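Local coordinates for hypothetical conserved protein (Geobacillus kaustophilus, PDB 2QYH), which is of unknown function but is probably a magnesium-dependent phosphatase of the haloacid dehalogenase type, at residues Arg3-Phe7 with Met191-Ile197; Tyr78-Leu82 with Asp142-Ala146; Lys108-Gly114 with Pro131-Tyr137; Gly206-Ile212 with Asn226-Val231. The contacts are given in a common frame with arbitrary orientation. Residue numbers count along the deposited sequence, not the author numbering.

Interaction 1: residues Arg3-Phe7 with Met191-Ile197; sequences RKIVF and MIEKLGI
A water bridges the Arg3 end of this otherwise apolar contact: it accepts from Arg3 N at 2.9 Å and donates to Gly196 O at 3.1 Å, with no direct hydrogen bond between the segments. Gly196, at positive phi (76°), is the C' residue of a Schellman motif ending helix 184-195, with Ile197 N to Ile192 O at 2.8 Å and Gly196 N to Glu193 O at 3.2 Å. The turn brings Ile197 back beside the residues leading into the strand, its CA 6.1 Å from Arg3 CA. Helix 191-195 runs nearly antiparallel to strand 5-7 (164°, axes 11.5 Å apart), as expected of a helix packed on the parallel part of the mixed sheet of a Rossmann-like HAD core. Ile5 (chi1 t, chi2 t) and Phe7 (chi1 m) point at the helix. Ile5 CB lies 3.8 Å from Ile197 CD1, and Ile5 CD1 is 4.2 Å from both Met191 CG and Leu195 CD1. The Phe7 ring presents its edge: CZ is 3.7 Å from Met191 CG (selenomethionine) and CE2 is 4.2 Å from Ile192 CG2.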
loop_
_atom_site.group_PDB
_atom_site.type_symbol
_atom_site.label_atom_id
_atom_site.label_comp_id
_atom_site.label_asym_id
_atom_site.label_seq_id
_atom_site.Cartn_x
_atom_site.Cartn_y
_atom_site.Cartn_z
ATOM N N ARG D 3 16.464 -15.476 -20.636
ATOM C CA ARG D 3 15.522 -15.312 -19.537
ATOM C C ARG D 3 14.113 -15.056 -20.064
ATOM O O ARG D 3 13.930 -14.580 -21.183
ATOM C CB ARG D 3 15.929 -14.119 -18.665
ATOM C CG ARG D 3 17.156 -14.314 -17.818
ATOM C CD ARG D 3 16.787 -14.746 -16.418
ATOM N NE ARG D 3 17.939 -14.651 -15.530
ATOM C CZ ARG D 3 17.894 -14.831 -14.212
ATOM N NH1 ARG D 3 16.748 -15.118 -13.612
ATOM N NH2 ARG D 3 19.002 -14.721 -13.496
ATOM N N LYS D 4 13.124 -15.371 -19.236
ATOM C CA LYS D 4 11.724 -15.139 -19.568
ATOM C C LYS D 4 11.225 -14.121 -18.557
ATOM O O LYS D 4 11.772 -14.001 -17.466
ATOM C CB LYS D 4 10.919 -16.432 -19.447
ATOM C CG LYS D 4 11.316 -17.487 -20.456
ATOM C CD LYS D 4 10.930 -18.871 -19.980
ATOM C CE LYS D 4 11.447 -19.946 -20.923
ATOM N NZ LYS D 4 11.314 -21.317 -20.340
ATOM N N ILE D 5 10.203 -13.369 -18.920
ATOM C CA ILE D 5 9.661 -12.381 -18.006
ATOM C C ILE D 5 8.160 -12.339 -18.201
ATOM O O ILE D 5 7.669 -12.551 -19.307
ATOM C CB ILE D 5 10.272 -10.978 -18.265
ATOM C CG1 ILE D 5 9.757 -9.980 -17.226
ATOM C CG2 ILE D 5 9.962 -10.519 -19.682
ATOM C CD1 ILE D 5 10.511 -8.652 -17.222
ATOM N N VAL D 6 7.431 -12.104 -17.119
ATOM C CA VAL D 6 5.979 -12.026 -17.189
ATOM C C VAL D 6 5.546 -10.697 -16.583
ATOM O O VAL D 6 5.955 -10.352 -15.477
ATOM C CB VAL D 6 5.295 -13.186 -16.402
ATOM C CG1 VAL D 6 3.776 -13.113 -16.584
ATOM C CG2 VAL D 6 5.826 -14.534 -16.876
ATOM N N PHE D 7 4.724 -9.960 -17.319
ATOM C CA PHE D 7 4.208 -8.671 -16.876
ATOM C C PHE D 7 2.748 -8.817 -16.448
ATOM O O PHE D 7 1.994 -9.566 -17.062
ATOM C CB PHE D 7 4.323 -7.658 -18.012
ATOM C CG PHE D 7 5.718 -7.190 -18.259
ATOM C CD1 PHE D 7 6.231 -6.104 -17.561
ATOM C CD2 PHE D 7 6.533 -7.843 -19.181
ATOM C CE1 PHE D 7 7.544 -5.673 -17.780
ATOM C CE2 PHE D 7 7.843 -7.421 -19.404
ATOM C CZ PHE D 7 8.349 -6.335 -18.703
HETATM N N MSE D 191 12.408 -2.360 -21.266
HETATM C CA MSE D 191 12.722 -3.174 -20.124
HETATM C C MSE D 191 13.386 -4.414 -20.735
HETATM O O MSE D 191 14.511 -4.774 -20.365
HETATM C CB MSE D 191 11.455 -3.576 -19.387
HETATM C CG MSE D 191 11.653 -4.767 -18.478
HETATM SE SE MSE D 191 11.674 -4.329 -16.613
HETATM C CE MSE D 191 13.543 -3.941 -16.399
ATOM N N ILE D 192 12.703 -5.034 -21.705
ATOM C CA ILE D 192 13.223 -6.240 -22.340
ATOM C C ILE D 192 14.420 -6.000 -23.250
ATOM O O ILE D 192 15.228 -6.906 -23.476
ATOM C CB ILE D 192 12.119 -7.001 -23.121
ATOM C CG1 ILE D 192 11.688 -6.208 -24.356
ATOM C CG2 ILE D 192 10.928 -7.255 -22.201
ATOM C CD1 ILE D 192 10.653 -6.910 -25.201
ATOM N N GLU D 193 14.545 -4.788 -23.772
ATOM C CA GLU D 193 15.676 -4.461 -24.623
ATOM C C GLU D 193 16.905 -4.386 -23.729
ATOM O O GLU D 193 17.931 -4.993 -24.021
ATOM C CB GLU D 193 15.449 -3.125 -25.317
ATOM C CG GLU D 193 15.095 -3.252 -26.780
ATOM C CD GLU D 193 14.721 -1.919 -27.406
ATOM O OE1 GLU D 193 15.409 -0.907 -27.122
ATOM O OE2 GLU D 193 13.745 -1.891 -28.188
ATOM N N LYS D 194 16.783 -3.657 -22.623
ATOM C CA LYS D 194 17.881 -3.498 -21.680
ATOM C C LYS D 194 18.237 -4.823 -21.010
ATOM O O LYS D 194 19.410 -5.104 -20.771
ATOM C CB LYS D 194 17.526 -2.472 -20.592
ATOM C CG LYS D 194 17.163 -1.068 -21.069
ATOM C CD LYS D 194 18.307 -0.379 -21.791
ATOM C CE LYS D 194 18.094 1.134 -21.860
ATOM N NZ LYS D 194 16.793 1.526 -22.471
ATOM N N LEU D 195 17.232 -5.632 -20.693
ATOM C CA LEU D 195 17.485 -6.917 -20.042
ATOM C C LEU D 195 18.017 -7.956 -21.025
ATOM O O LEU D 195 18.570 -8.980 -20.624
ATOM C CB LEU D 195 16.210 -7.449 -19.373
ATOM C CG LEU D 195 15.661 -6.604 -18.218
ATOM C CD1 LEU D 195 14.430 -7.267 -17.624
ATOM C CD2 LEU D 195 16.741 -6.431 -17.152
ATOM N N GLY D 196 17.847 -7.682 -22.315
ATOM C CA GLY D 196 18.314 -8.605 -23.329
ATOM C C GLY D 196 17.394 -9.799 -23.453
ATOM O O GLY D 196 17.852 -10.923 -23.668
ATOM N N ILE D 197 16.091 -9.556 -23.315
ATOM C CA ILE D 197 15.098 -10.621 -23.406
ATOM C C ILE D 197 14.353 -10.598 -24.734
ATOM O O ILE D 197 13.777 -9.577 -25.117
ATOM C CB ILE D 197 14.067 -10.519 -22.261
ATOM C CG1 ILE D 197 14.767 -10.724 -20.911
ATOM C CG2 ILE D 197 12.944 -11.556 -22.462
ATOM C CD1 ILE D 197 13.818 -10.771 -19.736
HETATM O O HOH W 1 17.877 -13.062 -21.463
#

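Interaction 2: residues Tyr78-Leu82 with Asp142-Ala146; sequences YKQPL and DIYQA
One short backbone bond can set the register of two loops while their side chains fill the space around it. Here Leu82 N donates to Ile143 O at 2.7 Å and 170°, and a water beside it donates to Leu82 O at 2.8 Å and accepts from Ile143 N at 3.0 Å. The chain leaves strand 75-79 extended through Gln80, Pro81 and Leu82, with its 79-82 direction 59° from that of 142-146; Pro81 CA and Tyr144 CA approach to 4.5 Å. Leu82 points at its partner with both chi angles off the usual wells (-108°, 32°), so that CD2 lies 4.1 Å from Ile143 CG2 and 4.3 Å from Ala146 CB, while CD1 is 3.7 Å from Tyr144 O. The CA-to-CB bond of Tyr144 points away from 78-82, but chi1 m and chi2 102° bring its ring back against Lys79 and Pro81: CE2 packs 3.8 Å from Pro81 CG, and OH meets CD of Lys79 (chi1 p, chi2 t, chi3 t) at 3.4 Å. Pro81 CG is also 3.7 Å from Asp142 CG. Gln80 (chi1 t) turns away and accepts from Tyr78 OH through OE1 at 3.0 Å. Thus the chain leaving edge strand 75-79 of the mixed core sheet meets the lead-in to cap strand 145-148, where Tyr144 and Gln145 both face Met104 in a classic beta bulge.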
loop_
_atom_site.group_PDB
_atom_site.type_symbol
_atom_site.label_atom_id
_atom_site.label_comp_id
_atom_site.label_asym_id
_atom_site.label_seq_id
_atom_site.Cartn_x
_atom_site.Cartn_y
_atom_site.Cartn_z
ATOM N N TYR D 78 15.076 2.827 -16.629
ATOM C CA TYR D 78 14.793 3.824 -17.642
ATOM C C TYR D 78 13.832 4.857 -17.086
ATOM O O TYR D 78 12.899 4.516 -16.362
ATOM C CB TYR D 78 14.179 3.149 -18.873
ATOM C CG TYR D 78 13.615 4.111 -19.890
ATOM C CD1 TYR D 78 12.289 4.532 -19.826
ATOM C CD2 TYR D 78 14.432 4.656 -20.877
ATOM C CE1 TYR D 78 11.798 5.478 -20.719
ATOM C CE2 TYR D 78 13.952 5.602 -21.771
ATOM C CZ TYR D 78 12.642 6.013 -21.689
ATOM O OH TYR D 78 12.190 6.980 -22.568
ATOM N N LYS D 79 14.067 6.123 -17.398
ATOM C CA LYS D 79 13.172 7.166 -16.932
ATOM C C LYS D 79 13.117 8.339 -17.892
ATOM O O LYS D 79 14.138 8.864 -18.321
ATOM C CB LYS D 79 13.546 7.630 -15.522
ATOM C CG LYS D 79 14.996 7.960 -15.294
ATOM C CD LYS D 79 15.218 8.350 -13.842
ATOM C CE LYS D 79 16.696 8.557 -13.535
ATOM N NZ LYS D 79 17.285 9.612 -14.407
ATOM N N GLN D 80 11.895 8.725 -18.234
ATOM C CA GLN D 80 11.646 9.817 -19.154
ATOM C C GLN D 80 10.747 10.872 -18.500
ATOM O O GLN D 80 9.523 10.754 -18.511
ATOM C CB GLN D 80 10.969 9.270 -20.409
ATOM C CG GLN D 80 10.807 10.264 -21.538
ATOM C CD GLN D 80 9.763 9.812 -22.551
ATOM O OE1 GLN D 80 9.708 8.636 -22.931
ATOM N NE2 GLN D 80 8.929 10.749 -22.998
ATOM N N PRO D 81 11.350 11.908 -17.900
ATOM C CA PRO D 81 10.569 12.966 -17.258
ATOM C C PRO D 81 9.830 13.760 -18.323
ATOM O O PRO D 81 10.194 13.721 -19.502
ATOM C CB PRO D 81 11.631 13.837 -16.587
ATOM C CG PRO D 81 12.778 12.913 -16.383
ATOM C CD PRO D 81 12.789 12.086 -17.640
ATOM N N LEU D 82 8.789 14.469 -17.907
ATOM C CA LEU D 82 8.033 15.325 -18.810
ATOM C C LEU D 82 8.939 16.537 -19.043
ATOM O O LEU D 82 9.687 16.925 -18.142
ATOM C CB LEU D 82 6.737 15.768 -18.134
ATOM C CG LEU D 82 5.400 15.182 -18.590
ATOM C CD1 LEU D 82 5.553 13.745 -19.085
ATOM C CD2 LEU D 82 4.421 15.271 -17.422
ATOM N N ASP D 142 11.826 16.100 -11.033
ATOM C CA ASP D 142 11.484 15.438 -12.284
ATOM C C ASP D 142 10.044 14.952 -12.153
ATOM O O ASP D 142 9.688 14.301 -11.172
ATOM C CB ASP D 142 12.390 14.232 -12.553
ATOM C CG ASP D 142 13.702 14.612 -13.204
ATOM O OD1 ASP D 142 13.776 15.702 -13.813
ATOM O OD2 ASP D 142 14.655 13.808 -13.120
ATOM N N ILE D 143 9.216 15.283 -13.133
ATOM C CA ILE D 143 7.827 14.863 -13.126
ATOM C C ILE D 143 7.689 13.845 -14.241
ATOM O O ILE D 143 8.171 14.070 -15.349
ATOM C CB ILE D 143 6.902 16.061 -13.386
ATOM C CG1 ILE D 143 7.119 17.110 -12.297
ATOM C CG2 ILE D 143 5.459 15.615 -13.433
ATOM C CD1 ILE D 143 6.986 16.573 -10.894
ATOM N N TYR D 144 7.048 12.717 -13.959
ATOM C CA TYR D 144 6.899 11.683 -14.976
ATOM C C TYR D 144 5.512 11.642 -15.580
ATOM O O TYR D 144 5.299 11.044 -16.638
ATOM C CB TYR D 144 7.248 10.316 -14.394
ATOM C CG TYR D 144 8.676 10.231 -13.923
ATOM C CD1 TYR D 144 8.993 10.317 -12.566
ATOM C CD2 TYR D 144 9.720 10.114 -14.838
ATOM C CE1 TYR D 144 10.317 10.291 -12.135
ATOM C CE2 TYR D 144 11.048 10.091 -14.419
ATOM C CZ TYR D 144 11.340 10.179 -13.069
ATOM O OH TYR D 144 12.654 10.161 -12.662
ATOM N N GLN D 145 4.574 12.300 -14.918
ATOM C CA GLN D 145 3.205 12.317 -15.387
ATOM C C GLN D 145 2.480 13.381 -14.585
ATOM O O GLN D 145 2.883 13.706 -13.465
ATOM C CB GLN D 145 2.579 10.939 -15.161
ATOM C CG GLN D 145 1.210 10.741 -15.756
ATOM C CD GLN D 145 0.786 9.283 -15.720
ATOM O OE1 GLN D 145 1.449 8.419 -16.304
ATOM N NE2 GLN D 145 -0.324 8.999 -15.034
ATOM N N ALA D 146 1.424 13.941 -15.158
ATOM C CA ALA D 146 0.675 14.971 -14.463
ATOM C C ALA D 146 -0.805 14.750 -14.671
ATOM O O ALA D 146 -1.214 13.903 -15.472
ATOM C CB ALA D 146 1.085 16.356 -14.966
HETATM O O HOH W 2 10.056 17.037 -15.412
#

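Interaction 3: residues Lys108-Gly114 with Pro131-Tyr137; sequences KMRASIG and PPVDPLY
This is an edge contact in which a proline-rich loop lies along strand 109-111, an outermost strand of the antiparallel sheet in the HAD cap. A single beta bridge joins Ala111 to Val133 (CA to CA 4.8 Å): Ala111 N donates to Pro132 O at 3.0 Å and Asp134 N to Ala111 O at 2.9 Å, both at 175°. The strand is extended from Met109 to Ala111, and the loop is extended from Pro131 to Val133. It then folds into a type I turn from Asp134 to Tyr137, with Leu136 N bonded to Asp134 OD1 at 3.0 Å in an Asx turn. Next to the bridge, Pro131 CB meets Ala111 CB at 4.2 Å and Pro131 CG meets the SE of Met109, a selenomethionine, at 3.9 Å; Pro131 and Ala111 also touch Ile119 of helix 117-124. Arg110 (chi1 m, chi2 m, chi3 t) folds back so that NH1 donates to Met109 O at 2.6 Å, and Pro132 CG lies over one face of the guanidinium. Tyr137 (chi1 t) accepts at OH from Lys108 NZ at 3.3 Å, and OH also bonds Asp105. Over its ring face, Arg110 CG stands 3.8 Å from the centroid in a CH-pi contact.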
loop_
_atom_site.group_PDB
_atom_site.type_symbol
_atom_site.label_atom_id
_atom_site.label_comp_id
_atom_site.label_asym_id
_atom_site.label_seq_id
_atom_site.Cartn_x
_atom_site.Cartn_y
_atom_site.Cartn_z
ATOM N N LYS D 108 6.161 11.118 -4.605
ATOM C CA LYS D 108 4.955 11.813 -4.206
ATOM C C LYS D 108 4.162 12.495 -5.306
ATOM O O LYS D 108 4.452 12.380 -6.497
ATOM C CB LYS D 108 5.294 12.840 -3.118
ATOM C CG LYS D 108 6.195 13.962 -3.603
ATOM C CD LYS D 108 6.520 14.935 -2.495
ATOM C CE LYS D 108 7.612 14.408 -1.589
ATOM N NZ LYS D 108 8.906 14.348 -2.309
HETATM N N MSE D 109 3.174 13.253 -4.859
HETATM C CA MSE D 109 2.252 13.940 -5.729
HETATM C C MSE D 109 1.963 15.346 -5.172
HETATM O O MSE D 109 1.876 15.530 -3.956
HETATM C CB MSE D 109 0.995 13.093 -5.751
HETATM C CG MSE D 109 0.047 13.323 -6.858
HETATM SE SE MSE D 109 -1.359 12.057 -6.577
HETATM C CE MSE D 109 -1.341 11.225 -8.302
ATOM N N ARG D 110 1.816 16.325 -6.064
ATOM C CA ARG D 110 1.534 17.703 -5.657
ATOM C C ARG D 110 0.503 18.394 -6.548
ATOM O O ARG D 110 0.487 18.209 -7.767
ATOM C CB ARG D 110 2.825 18.528 -5.640
ATOM C CG ARG D 110 3.801 18.133 -4.551
ATOM C CD ARG D 110 3.211 18.396 -3.175
ATOM N NE ARG D 110 4.120 18.029 -2.089
ATOM C CZ ARG D 110 4.086 16.872 -1.433
ATOM N NH1 ARG D 110 3.182 15.948 -1.748
ATOM N NH2 ARG D 110 4.950 16.643 -0.451
ATOM N N ALA D 111 -0.355 19.195 -5.923
ATOM C CA ALA D 111 -1.397 19.930 -6.633
ATOM C C ALA D 111 -1.015 21.400 -6.803
ATOM O O ALA D 111 -0.393 21.995 -5.917
ATOM C CB ALA D 111 -2.709 19.821 -5.880
ATOM N N SER D 112 -1.389 21.977 -7.944
ATOM C CA SER D 112 -1.086 23.378 -8.239
ATOM C C SER D 112 -2.013 24.347 -7.499
ATOM O O SER D 112 -1.636 25.483 -7.232
ATOM C CB SER D 112 -1.168 23.628 -9.751
ATOM O OG SER D 112 -2.454 23.322 -10.270
ATOM N N ILE D 113 -3.217 23.887 -7.168
ATOM C CA ILE D 113 -4.206 24.697 -6.456
ATOM C C ILE D 113 -4.723 23.933 -5.231
ATOM O O ILE D 113 -4.979 22.730 -5.313
ATOM C CB ILE D 113 -5.417 25.026 -7.366
ATOM C CG1 ILE D 113 -4.944 25.747 -8.629
ATOM C CG2 ILE D 113 -6.421 25.880 -6.612
ATOM C CD1 ILE D 113 -6.050 26.055 -9.624
ATOM N N GLY D 114 -4.882 24.635 -4.111
ATOM C CA GLY D 114 -5.373 24.010 -2.893
ATOM C C GLY D 114 -6.890 23.961 -2.736
ATOM O O GLY D 114 -7.606 24.810 -3.265
ATOM N N PRO D 131 -3.893 16.065 -2.776
ATOM C CA PRO D 131 -2.446 16.188 -2.628
ATOM C C PRO D 131 -2.016 17.493 -1.964
ATOM O O PRO D 131 -2.732 18.501 -2.021
ATOM C CB PRO D 131 -1.951 16.062 -4.070
ATOM C CG PRO D 131 -2.929 15.082 -4.656
ATOM C CD PRO D 131 -4.227 15.730 -4.171
ATOM N N PRO D 132 -0.852 17.485 -1.298
ATOM C CA PRO D 132 -0.401 18.722 -0.657
ATOM C C PRO D 132 -0.236 19.747 -1.773
ATOM O O PRO D 132 -0.028 19.370 -2.926
ATOM C CB PRO D 132 0.935 18.324 -0.036
ATOM C CG PRO D 132 0.751 16.858 0.261
ATOM C CD PRO D 132 0.056 16.363 -0.986
ATOM N N VAL D 133 -0.316 21.033 -1.444
ATOM C CA VAL D 133 -0.198 22.074 -2.461
ATOM C C VAL D 133 1.225 22.580 -2.694
ATOM O O VAL D 133 1.970 22.832 -1.747
ATOM C CB VAL D 133 -1.095 23.286 -2.119
ATOM C CG1 VAL D 133 -1.127 24.266 -3.290
ATOM C CG2 VAL D 133 -2.493 22.810 -1.787
ATOM N N ASP D 134 1.591 22.718 -3.965
ATOM C CA ASP D 134 2.911 23.218 -4.359
ATOM C C ASP D 134 2.929 23.526 -5.857
ATOM O O ASP D 134 3.360 22.707 -6.665
ATOM C CB ASP D 134 4.003 22.202 -4.049
ATOM C CG ASP D 134 5.380 22.721 -4.397
ATOM O OD1 ASP D 134 5.471 23.772 -5.070
ATOM O OD2 ASP D 134 6.374 22.081 -4.002
ATOM N N PRO D 135 2.475 24.730 -6.237
ATOM C CA PRO D 135 2.409 25.195 -7.625
ATOM C C PRO D 135 3.697 25.135 -8.443
ATOM O O PRO D 135 3.654 25.199 -9.672
ATOM C CB PRO D 135 1.893 26.624 -7.476
ATOM C CG PRO D 135 1.054 26.551 -6.247
ATOM C CD PRO D 135 1.946 25.760 -5.329
ATOM N N LEU D 136 4.839 25.009 -7.779
ATOM C CA LEU D 136 6.102 24.977 -8.503
ATOM C C LEU D 136 6.924 23.718 -8.282
ATOM O O LEU D 136 8.141 23.737 -8.456
ATOM C CB LEU D 136 6.942 26.199 -8.124
ATOM C CG LEU D 136 6.295 27.567 -8.375
ATOM C CD1 LEU D 136 7.215 28.662 -7.870
ATOM C CD2 LEU D 136 6.008 27.739 -9.864
ATOM N N TYR D 137 6.262 22.622 -7.918
ATOM C CA TYR D 137 6.952 21.363 -7.656
ATOM C C TYR D 137 7.732 20.839 -8.861
ATOM O O TYR D 137 8.822 20.287 -8.714
ATOM C CB TYR D 137 5.945 20.311 -7.185
ATOM C CG TYR D 137 6.586 19.036 -6.689
ATOM C CD1 TYR D 137 6.652 17.903 -7.497
ATOM C CD2 TYR D 137 7.152 18.972 -5.420
ATOM C CE1 TYR D 137 7.266 16.735 -7.050
ATOM C CE2 TYR D 137 7.769 17.813 -4.962
ATOM C CZ TYR D 137 7.826 16.695 -5.781
ATOM O OH TYR D 137 8.448 15.548 -5.332
#

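Interaction 4: residues Gly206-Ile212 with Asn226-Val231; sequences GDGLNDI and NAHEEV
Leu209 (chi1 m, chi2 t) lays CD2 over the face of the His228 imidazole, 3.6 Å from the ring centroid and 13° off the normal, a CH-pi contact. His228 (chi1 t) is the N-cap of helix 229-234: its ND1 accepts from Glu230 N at 2.9 Å. The same leucine CD2 reaches Val231 CG2 at 4.2 Å, and Val231 CG2 in turn meets Ile212 CG1 at 4.0 Å and Gly208 O at 3.4 Å. Asp207 CA and Ala227 CA stand 4.7 Å apart, with Asp207 O 3.4 Å from Ala227 CB. The loop following strand 202-206 is folded by Asp211 (chi1 m), whose OD2 accepts from Asp207 N at 3.0 Å and Gly208 N at 2.9 Å. This GDGxND loop matches the acidic motif IV of HAD phosphatases; Asp211 OD2 lies close to Asp9 OD2, and its OD1 forms a salt bridge with Lys184. With no hydrogen bond between them, the segments meet through van der Waals contacts, largely of aliphatic groups, while the clustered carboxylates are consistent with a magnesium site as in relatives.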
loop_
_atom_site.group_PDB
_atom_site.type_symbol
_atom_site.label_atom_id
_atom_site.label_comp_id
_atom_site.label_asym_id
_atom_site.label_seq_id
_atom_site.Cartn_x
_atom_site.Cartn_y
_atom_site.Cartn_z
ATOM N N GLY D 206 -3.441 -9.450 -18.913
ATOM C CA GLY D 206 -4.231 -8.234 -18.850
ATOM C C GLY D 206 -5.720 -8.496 -18.803
ATOM O O GLY D 206 -6.183 -9.604 -19.084
ATOM N N ASP D 207 -6.478 -7.452 -18.484
ATOM C CA ASP D 207 -7.918 -7.563 -18.351
ATOM C C ASP D 207 -8.689 -6.414 -18.992
ATOM O O ASP D 207 -9.805 -6.598 -19.470
ATOM C CB ASP D 207 -8.249 -7.645 -16.861
ATOM C CG ASP D 207 -9.722 -7.502 -16.576
ATOM O OD1 ASP D 207 -10.487 -8.451 -16.869
ATOM O OD2 ASP D 207 -10.109 -6.432 -16.055
ATOM N N GLY D 208 -8.104 -5.226 -19.008
ATOM C CA GLY D 208 -8.807 -4.093 -19.580
ATOM C C GLY D 208 -8.288 -3.609 -20.913
ATOM O O GLY D 208 -7.236 -4.041 -21.396
ATOM N N LEU D 209 -9.042 -2.689 -21.502
ATOM C CA LEU D 209 -8.709 -2.105 -22.795
ATOM C C LEU D 209 -7.333 -1.445 -22.782
ATOM O O LEU D 209 -6.654 -1.387 -23.808
ATOM C CB LEU D 209 -9.774 -1.082 -23.173
ATOM C CG LEU D 209 -11.224 -1.586 -23.153
ATOM C CD1 LEU D 209 -12.164 -0.408 -23.329
ATOM C CD2 LEU D 209 -11.434 -2.632 -24.252
ATOM N N ASN D 210 -6.915 -0.944 -21.622
ATOM C CA ASN D 210 -5.604 -0.309 -21.532
ATOM C C ASN D 210 -4.489 -1.359 -21.592
ATOM O O ASN D 210 -3.304 -1.028 -21.664
ATOM C CB ASN D 210 -5.498 0.542 -20.256
ATOM C CG ASN D 210 -5.543 -0.280 -18.986
ATOM O OD1 ASN D 210 -5.849 -1.470 -19.003
ATOM N ND2 ASN D 210 -5.244 0.364 -17.867
ATOM N N ASP D 211 -4.888 -2.627 -21.592
ATOM C CA ASP D 211 -3.945 -3.725 -21.669
ATOM C C ASP D 211 -3.798 -4.268 -23.089
ATOM O O ASP D 211 -2.949 -5.129 -23.342
ATOM C CB ASP D 211 -4.381 -4.866 -20.750
ATOM C CG ASP D 211 -4.319 -4.491 -19.285
ATOM O OD1 ASP D 211 -3.271 -3.958 -18.862
ATOM O OD2 ASP D 211 -5.302 -4.735 -18.550
ATOM N N ILE D 212 -4.612 -3.769 -24.017
ATOM C CA ILE D 212 -4.572 -4.255 -25.390
ATOM C C ILE D 212 -3.239 -4.111 -26.099
ATOM O O ILE D 212 -2.742 -5.075 -26.686
ATOM C CB ILE D 212 -5.671 -3.596 -26.251
ATOM C CG1 ILE D 212 -7.041 -4.165 -25.861
ATOM C CG2 ILE D 212 -5.397 -3.838 -27.726
ATOM C CD1 ILE D 212 -8.207 -3.494 -26.547
ATOM N N ASN D 226 -12.725 -12.946 -17.544
ATOM C CA ASN D 226 -13.789 -11.971 -17.757
ATOM C C ASN D 226 -13.303 -10.679 -18.382
ATOM O O ASN D 226 -13.808 -9.597 -18.064
ATOM C CB ASN D 226 -14.536 -11.678 -16.436
ATOM C CG ASN D 226 -15.230 -12.909 -15.887
ATOM O OD1 ASN D 226 -15.705 -13.750 -16.654
ATOM N ND2 ASN D 226 -15.294 -13.026 -14.565
ATOM N N ALA D 227 -12.344 -10.782 -19.290
ATOM C CA ALA D 227 -11.829 -9.584 -19.939
ATOM C C ALA D 227 -12.714 -9.143 -21.110
ATOM O O ALA D 227 -13.454 -9.944 -21.677
ATOM C CB ALA D 227 -10.390 -9.838 -20.446
ATOM N N HIS D 228 -12.664 -7.854 -21.435
ATOM C CA HIS D 228 -13.432 -7.310 -22.549
ATOM C C HIS D 228 -13.058 -8.112 -23.807
ATOM O O HIS D 228 -11.909 -8.544 -23.967
ATOM C CB HIS D 228 -13.110 -5.824 -22.701
ATOM C CG HIS D 228 -13.961 -5.107 -23.701
ATOM N ND1 HIS D 228 -13.793 -5.249 -25.063
ATOM C CD2 HIS D 228 -14.914 -4.157 -23.538
ATOM C CE1 HIS D 228 -14.595 -4.409 -25.693
ATOM N NE2 HIS D 228 -15.285 -3.735 -24.793
ATOM N N GLU D 229 -14.013 -8.324 -24.703
ATOM C CA GLU D 229 -13.714 -9.127 -25.877
ATOM C C GLU D 229 -12.654 -8.540 -26.782
ATOM O O GLU D 229 -11.982 -9.291 -27.496
ATOM C CB GLU D 229 -14.979 -9.423 -26.672
ATOM C CG GLU D 229 -15.949 -10.297 -25.906
ATOM C CD GLU D 229 -17.181 -10.614 -26.702
ATOM O OE1 GLU D 229 -17.709 -9.701 -27.376
ATOM O OE2 GLU D 229 -17.621 -11.782 -26.641
ATOM N N GLU D 230 -12.482 -7.217 -26.762
ATOM C CA GLU D 230 -11.444 -6.592 -27.598
ATOM C C GLU D 230 -10.052 -6.906 -27.036
ATOM O O GLU D 230 -9.040 -6.806 -27.741
ATOM C CB GLU D 230 -11.641 -5.079 -27.674
ATOM C CG GLU D 230 -12.783 -4.619 -28.572
ATOM C CD GLU D 230 -12.627 -5.065 -30.025
ATOM O OE1 GLU D 230 -11.488 -5.314 -30.471
ATOM O OE2 GLU D 230 -13.655 -5.151 -30.731
ATOM N N VAL D 231 -10.025 -7.285 -25.758
ATOM C CA VAL D 231 -8.803 -7.650 -25.061
ATOM C C VAL D 231 -8.504 -9.112 -25.385
ATOM O O VAL D 231 -7.356 -9.484 -25.643
ATOM C CB VAL D 231 -8.973 -7.499 -23.531
ATOM C CG1 VAL D 231 -7.705 -7.946 -22.814
ATOM C CG2 VAL D 231 -9.325 -6.050 -23.179
#

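Overall arrangement
Two domains organise the four contacts. Interaction 1 packs helix 184-195 on strand 5-8 of the mixed core sheet, and interaction 4 follows it along the chain, starting at the end of neighbouring strand 202-206; their centres are 22 Å apart. Interactions 2 and 3 both form within the long excursion between the segments of interaction 1, with 3 inside 2. Interaction 2 connects the end of core strand 75-79 with the antiparallel cap sheet, whose edge strand 109-111 carries interaction 3. Their centres lie 16 Å apart and Ile143 packs on Tyr137, whereas interactions 1 and 3 are 35 Å apart. Interactions 1 and 2, centres 22 Å apart, touch lightly where Lys194 packs against Tyr78. The cap is thus an insertion in the core, the general plan of capped HAD hydrolases.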